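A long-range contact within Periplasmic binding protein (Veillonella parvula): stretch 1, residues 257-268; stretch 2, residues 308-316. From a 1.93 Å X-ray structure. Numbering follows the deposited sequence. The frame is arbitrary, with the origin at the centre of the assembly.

Stretch 1 (257-268) PDIIMIMGSYWP
Stretch 2 308-316: KQVYSAHHG

Two neighbouring strands, around 259-263 and at 310-313, run parallel, their axes inclined at 31° and 4.5 Å apart at closest approach. CA-CA distances are Ile-260 to Val-310 4.8 Å, Met-261 to Tyr-311 4.6 Å and, in a single further bridge, Gly-264 to His-314 4.9 Å. Backbones are extended, phi/psi near -123/135 at Ile-260 and -112/123 at Val-310.

Backbone hydrogen bonds alternate across the pair: Ile-260 N to Gln-309 O 3.0 Å, Tyr-311 N to Ile-260 O 2.9 Å, Ile-262 N to Tyr-311 O 2.9 Å, Gly-264 N to Ala-313 O 3.1 Å, His-315 N to Gly-264 O 2.8 Å. The ladder changes at Ile-262 O: Ser-312 OG (chi1 t) donates to it at 2.6 Å, whereas Ala-313 N, 4.0 Å from Ile-262 O, is buried without a partner.

Side chains pack on both faces. Ile-260 (m, t) and Val-310 (t) share one; Met-261 (t, t, m) and Tyr-311 (m) share the other. Small Ala-313 CB lies 4.2 Å from Met-261 SE and 4.3 Å from Met-263 SE (m, m, t); both are selenomethionines. Ile-259 CG2 meets Tyr-311 CD1 at 3.9 Å. Tyr-311 OH donates to Gln-309 OE1 at 2.9 Å. Gln-309 (m, m) points toward stretch 1, its CB 3.2 Å from Asp-258 O.

Ser-265 CA sits over the His-314 (t) ring face, 4.2 Å from its centroid. His-315 (t) also points across; its CD2 is 4.0 Å from Trp-267 CZ2. Together the stretches bury 696 Å².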

# COMPACT_ATOMS: atom_id res chain seq x y z
N PRO A 257 -21.92 13.74 -3.22
CA PRO A 257 -21.18 13.49 -1.98
C PRO A 257 -20.49 14.73 -1.41
O PRO A 257 -20.15 15.65 -2.17
CB PRO A 257 -20.14 12.45 -2.41
CG PRO A 257 -19.93 12.72 -3.88
CD PRO A 257 -21.28 13.14 -4.40
N ASP A 258 -20.28 14.76 -0.09
CA ASP A 258 -19.56 15.85 0.56
C ASP A 258 -18.12 15.95 0.05
O ASP A 258 -17.58 17.05 -0.09
CB ASP A 258 -19.53 15.66 2.08
CG ASP A 258 -20.91 15.80 2.72
OD1 ASP A 258 -21.68 16.70 2.32
OD2 ASP A 258 -21.21 15.01 3.65
N ILE A 259 -17.52 14.79 -0.21
CA ILE A 259 -16.10 14.71 -0.54
C ILE A 259 -15.89 13.73 -1.71
O ILE A 259 -16.61 12.74 -1.82
CB ILE A 259 -15.29 14.25 0.72
CG1 ILE A 259 -15.37 15.32 1.82
CG2 ILE A 259 -13.83 13.92 0.39
CD1 ILE A 259 -14.86 14.86 3.18
N ILE A 260 -14.95 14.05 -2.60
CA ILE A 260 -14.55 13.15 -3.68
C ILE A 260 -13.05 12.93 -3.53
O ILE A 260 -12.30 13.88 -3.29
CB ILE A 260 -14.83 13.77 -5.08
CG1 ILE A 260 -16.33 13.81 -5.39
CG2 ILE A 260 -14.11 12.98 -6.18
CD1 ILE A 260 -16.69 14.61 -6.68
N MSE A 261 -12.60 11.68 -3.64
CA MSE A 261 -11.17 11.41 -3.63
C MSE A 261 -10.84 10.50 -4.81
O MSE A 261 -11.40 9.40 -4.92
CB MSE A 261 -10.74 10.78 -2.31
CG MSE A 261 -9.23 10.80 -2.11
SE MSE A 261 -8.67 9.98 -0.43
CE MSE A 261 -9.87 11.02 0.73
N ILE A 262 -9.96 10.98 -5.69
CA ILE A 262 -9.53 10.22 -6.87
C ILE A 262 -8.12 9.69 -6.65
O ILE A 262 -7.19 10.48 -6.48
CB ILE A 262 -9.50 11.10 -8.13
CG1 ILE A 262 -10.84 11.84 -8.32
CG2 ILE A 262 -9.15 10.27 -9.36
CD1 ILE A 262 -12.02 10.93 -8.60
N MSE A 263 -7.93 8.37 -6.67
CA MSE A 263 -6.61 7.81 -6.37
C MSE A 263 -5.65 7.94 -7.56
O MSE A 263 -6.03 7.71 -8.72
CB MSE A 263 -6.72 6.35 -5.90
CG MSE A 263 -7.77 6.14 -4.79
SE MSE A 263 -7.61 7.37 -3.28
CE MSE A 263 -9.38 7.02 -2.55
N GLY A 264 -4.41 8.36 -7.28
CA GLY A 264 -3.41 8.52 -8.31
C GLY A 264 -2.26 7.53 -8.17
O GLY A 264 -2.06 6.94 -7.11
N SER A 265 -1.52 7.34 -9.26
CA SER A 265 -0.38 6.43 -9.25
C SER A 265 0.42 6.64 -10.52
O SER A 265 0.22 7.62 -11.24
CB SER A 265 -0.84 4.98 -9.17
OG SER A 265 0.25 4.13 -8.79
N TYR A 266 1.33 5.70 -10.80
CA TYR A 266 2.13 5.77 -12.01
C TYR A 266 1.50 4.86 -13.08
O TYR A 266 1.68 3.64 -13.04
CB TYR A 266 3.58 5.36 -11.72
CG TYR A 266 4.50 5.47 -12.91
CD1 TYR A 266 4.82 6.72 -13.44
CD2 TYR A 266 5.04 4.35 -13.52
CE1 TYR A 266 5.66 6.84 -14.54
CE2 TYR A 266 5.88 4.46 -14.63
CZ TYR A 266 6.19 5.71 -15.13
OH TYR A 266 7.02 5.84 -16.22
N TRP A 267 0.76 5.47 -14.00
CA TRP A 267 0.09 4.75 -15.09
C TRP A 267 0.45 5.38 -16.43
O TRP A 267 -0.39 6.04 -17.05
CB TRP A 267 -1.44 4.76 -14.91
CG TRP A 267 -1.95 3.97 -13.73
CD1 TRP A 267 -1.79 2.64 -13.51
CD2 TRP A 267 -2.72 4.47 -12.63
NE1 TRP A 267 -2.40 2.27 -12.32
CE2 TRP A 267 -2.99 3.39 -11.77
CE3 TRP A 267 -3.22 5.74 -12.29
CZ2 TRP A 267 -3.72 3.53 -10.58
CZ3 TRP A 267 -3.94 5.89 -11.12
CH2 TRP A 267 -4.19 4.78 -10.27
N PRO A 268 1.70 5.16 -16.90
CA PRO A 268 2.21 5.85 -18.09
C PRO A 268 1.48 5.51 -19.39
O PRO A 268 1.59 6.26 -20.36
CB PRO A 268 3.67 5.38 -18.17
CG PRO A 268 3.69 4.06 -17.44
CD PRO A 268 2.66 4.19 -16.35
N LYS A 308 -14.70 22.77 -3.09
CA LYS A 308 -13.29 22.39 -3.12
C LYS A 308 -13.05 21.26 -2.13
O LYS A 308 -12.20 21.38 -1.24
CB LYS A 308 -12.39 23.60 -2.83
CG LYS A 308 -12.59 24.79 -3.79
CD LYS A 308 -12.06 24.47 -5.19
CE LYS A 308 -12.19 25.67 -6.14
NZ LYS A 308 -11.43 25.46 -7.41
N GLN A 309 -13.82 20.19 -2.26
CA GLN A 309 -13.63 19.01 -1.42
C GLN A 309 -13.24 17.83 -2.30
O GLN A 309 -13.75 16.72 -2.13
CB GLN A 309 -14.89 18.71 -0.61
CG GLN A 309 -15.22 19.78 0.42
CD GLN A 309 -14.18 19.86 1.53
OE1 GLN A 309 -13.61 18.85 1.93
NE2 GLN A 309 -13.93 21.07 2.02
N VAL A 310 -12.31 18.10 -3.23
CA VAL A 310 -11.77 17.08 -4.13
C VAL A 310 -10.30 16.83 -3.78
O VAL A 310 -9.48 17.77 -3.78
CB VAL A 310 -11.88 17.51 -5.60
CG1 VAL A 310 -11.28 16.44 -6.51
CG2 VAL A 310 -13.32 17.76 -5.97
N TYR A 311 -9.99 15.57 -3.48
CA TYR A 311 -8.68 15.17 -2.97
C TYR A 311 -8.12 14.01 -3.79
O TYR A 311 -8.81 13.45 -4.64
CB TYR A 311 -8.82 14.70 -1.52
CG TYR A 311 -9.34 15.77 -0.59
CD1 TYR A 311 -10.70 16.02 -0.49
CD2 TYR A 311 -8.47 16.53 0.16
CE1 TYR A 311 -11.18 17.02 0.35
CE2 TYR A 311 -8.94 17.54 1.00
CZ TYR A 311 -10.29 17.78 1.08
OH TYR A 311 -10.76 18.76 1.92
N SER A 312 -6.87 13.65 -3.51
CA SER A 312 -6.24 12.51 -4.17
C SER A 312 -5.14 11.96 -3.27
O SER A 312 -4.38 12.73 -2.67
CB SER A 312 -5.64 12.95 -5.52
OG SER A 312 -4.98 11.85 -6.15
N ALA A 313 -5.08 10.63 -3.14
CA ALA A 313 -4.01 9.97 -2.41
C ALA A 313 -3.45 8.88 -3.30
O ALA A 313 -4.14 8.40 -4.20
CB ALA A 313 -4.54 9.37 -1.11
N HIS A 314 -2.19 8.49 -3.08
CA HIS A 314 -1.51 7.52 -3.93
C HIS A 314 -2.04 6.10 -3.69
O HIS A 314 -2.02 5.60 -2.55
CB HIS A 314 0.01 7.57 -3.67
CG HIS A 314 0.82 6.85 -4.70
ND1 HIS A 314 0.79 5.48 -4.86
CD2 HIS A 314 1.68 7.31 -5.64
CE1 HIS A 314 1.60 5.13 -5.84
NE2 HIS A 314 2.15 6.22 -6.34
N HIS A 315 -2.48 5.45 -4.77
CA HIS A 315 -3.10 4.11 -4.75
C HIS A 315 -2.20 3.02 -4.18
O HIS A 315 -2.69 1.98 -3.71
CB HIS A 315 -3.52 3.75 -6.18
CG HIS A 315 -4.49 2.61 -6.29
ND1 HIS A 315 -5.54 2.43 -5.42
CD2 HIS A 315 -4.58 1.60 -7.19
CE1 HIS A 315 -6.22 1.35 -5.77
NE2 HIS A 315 -5.66 0.84 -6.85
N GLY A 316 -0.89 3.24 -4.21
CA GLY A 316 0.05 2.21 -3.79
C GLY A 316 0.52 2.34 -2.35
O GLY A 316 1.40 1.61 -1.91